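Local coordinates for xanthomonas outer protein D (PDB 2OIX) that acts as a secreted virulence effector, its C-terminal Ulp1-type cysteine protease domain removing SUMO from conjugated proteins, at residues Gln103-Tyr106 against Leu107-Met110. The protein carries 1 engineered substitution. Sequence-based numbering, arbitrary orientation.
Sequences QQRY and LADM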
ATOM      1  N   GLN A 103     -16.280  -2.553  -6.036  1.00 27.25           N
ATOM      2  CA  GLN A 103     -15.120  -2.677  -6.924  1.00 28.17           C
ATOM      3  C   GLN A 103     -13.783  -2.594  -6.183  1.00 26.74           C
ATOM      4  O   GLN A 103     -12.890  -3.397  -6.453  1.00 26.19           O
ATOM      5  CB  GLN A 103     -15.136  -1.761  -8.174  1.00 28.82           C
ATOM      6  CG  GLN A 103     -14.114  -2.303  -9.235  1.00 32.00           C
ATOM      7  CD  GLN A 103     -14.023  -1.547 -10.552  1.00 32.55           C
ATOM      8  OE1 GLN A 103     -15.006  -0.967 -11.032  1.00 38.82           O
ATOM      9  NE2 GLN A 103     -12.817  -1.542 -11.149  1.00 35.62           N
ATOM     10  N   GLN A 104     -13.660  -1.669  -5.241  1.00 25.71           N
ATOM     11  CA  GLN A 104     -12.354  -1.436  -4.577  1.00 26.28           C
ATOM     12  C   GLN A 104     -11.823  -2.658  -3.813  1.00 26.38           C
ATOM     13  O   GLN A 104     -10.660  -3.064  -3.990  1.00 26.18           O
ATOM     14  CB  GLN A 104     -12.436  -0.199  -3.657  1.00 26.20           C
ATOM     15  CG  GLN A 104     -11.022   0.315  -3.294  1.00 24.88           C
ATOM     16  CD  GLN A 104     -10.312   1.043  -4.464  1.00 25.99           C
ATOM     17  OE1 GLN A 104     -10.932   1.394  -5.450  1.00 27.05           O
ATOM     18  NE2 GLN A 104      -9.033   1.315  -4.305  1.00 24.50           N
ATOM     19  N   ARG A 105     -12.684  -3.276  -2.994  1.00 25.82           N
ATOM     20  CA  ARG A 105     -12.254  -4.448  -2.260  1.00 26.92           C
ATOM     21  C   ARG A 105     -12.018  -5.626  -3.216  1.00 26.24           C
ATOM     22  O   ARG A 105     -11.118  -6.412  -2.988  1.00 26.36           O
ATOM     23  CB  ARG A 105     -13.249  -4.808  -1.160  1.00 28.44           C
ATOM     24  CG  ARG A 105     -12.925  -6.072  -0.412  1.00 28.81           C
ATOM     25  CD  ARG A 105     -11.609  -6.051   0.369  1.00 30.63           C
ATOM     26  NE  ARG A 105     -11.321  -7.414   0.818  1.00 33.59           N
ATOM     27  CZ  ARG A 105     -11.422  -7.856   2.073  1.00 34.47           C
ATOM     28  NH1 ARG A 105     -11.758  -7.049   3.075  1.00 30.54           N
ATOM     29  NH2 ARG A 105     -11.160  -9.120   2.320  1.00 34.62           N
ATOM     30  N   TYR A 106     -12.800  -5.708  -4.293  1.00 24.93           N
ATOM     31  CA  TYR A 106     -12.547  -6.677  -5.358  1.00 25.47           C
ATOM     32  C   TYR A 106     -11.121  -6.577  -5.928  1.00 25.27           C
ATOM     33  O   TYR A 106     -10.428  -7.579  -6.059  1.00 24.75           O
ATOM     34  CB  TYR A 106     -13.584  -6.506  -6.463  1.00 25.99           C
ATOM     35  CG  TYR A 106     -13.330  -7.386  -7.661  1.00 27.05           C
ATOM     36  CD1 TYR A 106     -13.451  -8.773  -7.561  1.00 27.61           C
ATOM     37  CD2 TYR A 106     -12.988  -6.831  -8.892  1.00 28.13           C
ATOM     38  CE1 TYR A 106     -13.236  -9.604  -8.658  1.00 28.01           C
ATOM     39  CE2 TYR A 106     -12.767  -7.656 -10.007  1.00 31.48           C
ATOM     40  CZ  TYR A 106     -12.885  -9.038  -9.865  1.00 30.10           C
ATOM     41  OH  TYR A 106     -12.684  -9.851 -10.956  1.00 31.89           O
ATOM     42  N   LEU A 107     -10.704  -5.363  -6.279  1.00 24.86           N
ATOM     43  CA  LEU A 107      -9.352  -5.113  -6.779  1.00 25.33           C
ATOM     44  C   LEU A 107      -8.320  -5.565  -5.726  1.00 26.14           C
ATOM     45  O   LEU A 107      -7.394  -6.268  -6.083  1.00 25.20           O
ATOM     46  CB  LEU A 107      -9.158  -3.621  -7.135  1.00 25.02           C
ATOM     47  CG  LEU A 107      -9.985  -3.073  -8.315  1.00 26.38           C
ATOM     48  CD1 LEU A 107      -9.819  -1.561  -8.466  1.00 26.98           C
ATOM     49  CD2 LEU A 107      -9.547  -3.784  -9.591  1.00 28.83           C
ATOM     50  N   ALA A 108      -8.492  -5.178  -4.449  1.00 25.67           N
ATOM     51  CA  ALA A 108      -7.595  -5.678  -3.357  1.00 25.79           C
ATOM     52  C   ALA A 108      -7.575  -7.230  -3.234  1.00 26.35           C
ATOM     53  O   ALA A 108      -6.528  -7.850  -2.964  1.00 23.78           O
ATOM     54  CB  ALA A 108      -7.981  -5.042  -2.017  1.00 26.88           C
ATOM     55  N   ASP A 109      -8.742  -7.843  -3.440  1.00 26.31           N
ATOM     56  CA  ASP A 109      -8.889  -9.270  -3.303  1.00 26.28           C
ATOM     57  C   ASP A 109      -8.221  -9.989  -4.455  1.00 26.47           C
ATOM     58  O   ASP A 109      -7.617 -11.042  -4.272  1.00 26.27           O
ATOM     59  CB  ASP A 109     -10.367  -9.658  -3.233  1.00 26.27           C
ATOM     60  CG  ASP A 109     -10.962  -9.396  -1.865  1.00 27.98           C
ATOM     61  OD1 ASP A 109     -10.183  -9.137  -0.917  1.00 28.41           O
ATOM     62  OD2 ASP A 109     -12.203  -9.455  -1.737  1.00 29.77           O
ATOM     63  N   MET A 110      -8.319  -9.402  -5.640  1.00 26.79           N
ATOM     64  CA  MET A 110      -7.653  -9.991  -6.820  1.00 27.12           C
ATOM     65  C   MET A 110      -6.145  -9.893  -6.642  1.00 26.68           C
ATOM     66  O   MET A 110      -5.442 -10.851  -6.916  1.00 27.49           O
ATOM     67  CB  MET A 110      -8.032  -9.243  -8.096  1.00 27.12           C
ATOM     68  CG  MET A 110      -9.472  -9.514  -8.596  1.00 28.92           C
ATOM     69  SD  MET A 110      -9.905 -11.274  -8.659  1.00 34.78           S
ATOM     70  CE  MET A 110      -8.787 -11.927  -9.915  1.00 36.58           C
TER
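Arg105 and Asp109, one helical turn apart, illustrate how an i to i+4 spacing brings opposite charges together on a helix flank. Arg105 NE donates to Asp109 OD1 at 2.7 Å along a nearly straight path (168°), forming a salt bridge. OD1 lies close to the guanidinium plane and receives the N-H on the syn side of the carboxylate, though well out of the carboxylate plane. The two flat groups stand almost perpendicular, 83° apart. Arg105 NH2 adds only a weak bond of 3.4 Å to Asp109 OD1. A bend at chi2 (63°) turns the arginine chain outward and forward, toward the C-terminal end of the helix, bringing NE to the carboxylate; NH1 makes a second salt bridge, to Glu124, so the guanidinium is held between two acids.

The same spacing produces a Met-aromatic contact between Tyr106 and Met110, whose side chains run alongside each other. Met110 CG sits over one face of the Tyr106 ring, 3.9 Å from its centroid and displaced toward the rim, in a CH-pi contact, while Met110 SD approaches obliquely, 3.7 Å from Tyr106 CE1. More loosely, Leu107 CD1 touches the amide of Gln103 at NE2 (4.0 Å).

Beneath these pairs runs the regular alpha-helical ladder: Leu107 N to Gln103 O (2.9 Å), Ala108 N to Gln104 O, Asp109 N to Arg105 O and Met110 N to Tyr106 O (2.8 Å).

Helix 102-114 is the crossover of a beta-alpha-beta unit linking strands 90-94 and 123-125. Arg105 and Ala108 rest on His93 of strand 90-94, Leu107 reaches Ile69 and Gln71 of strand 64-71, and buried Gln104 hydrogen-bonds through NE2 to Ser77 and through OE1 to Gln71.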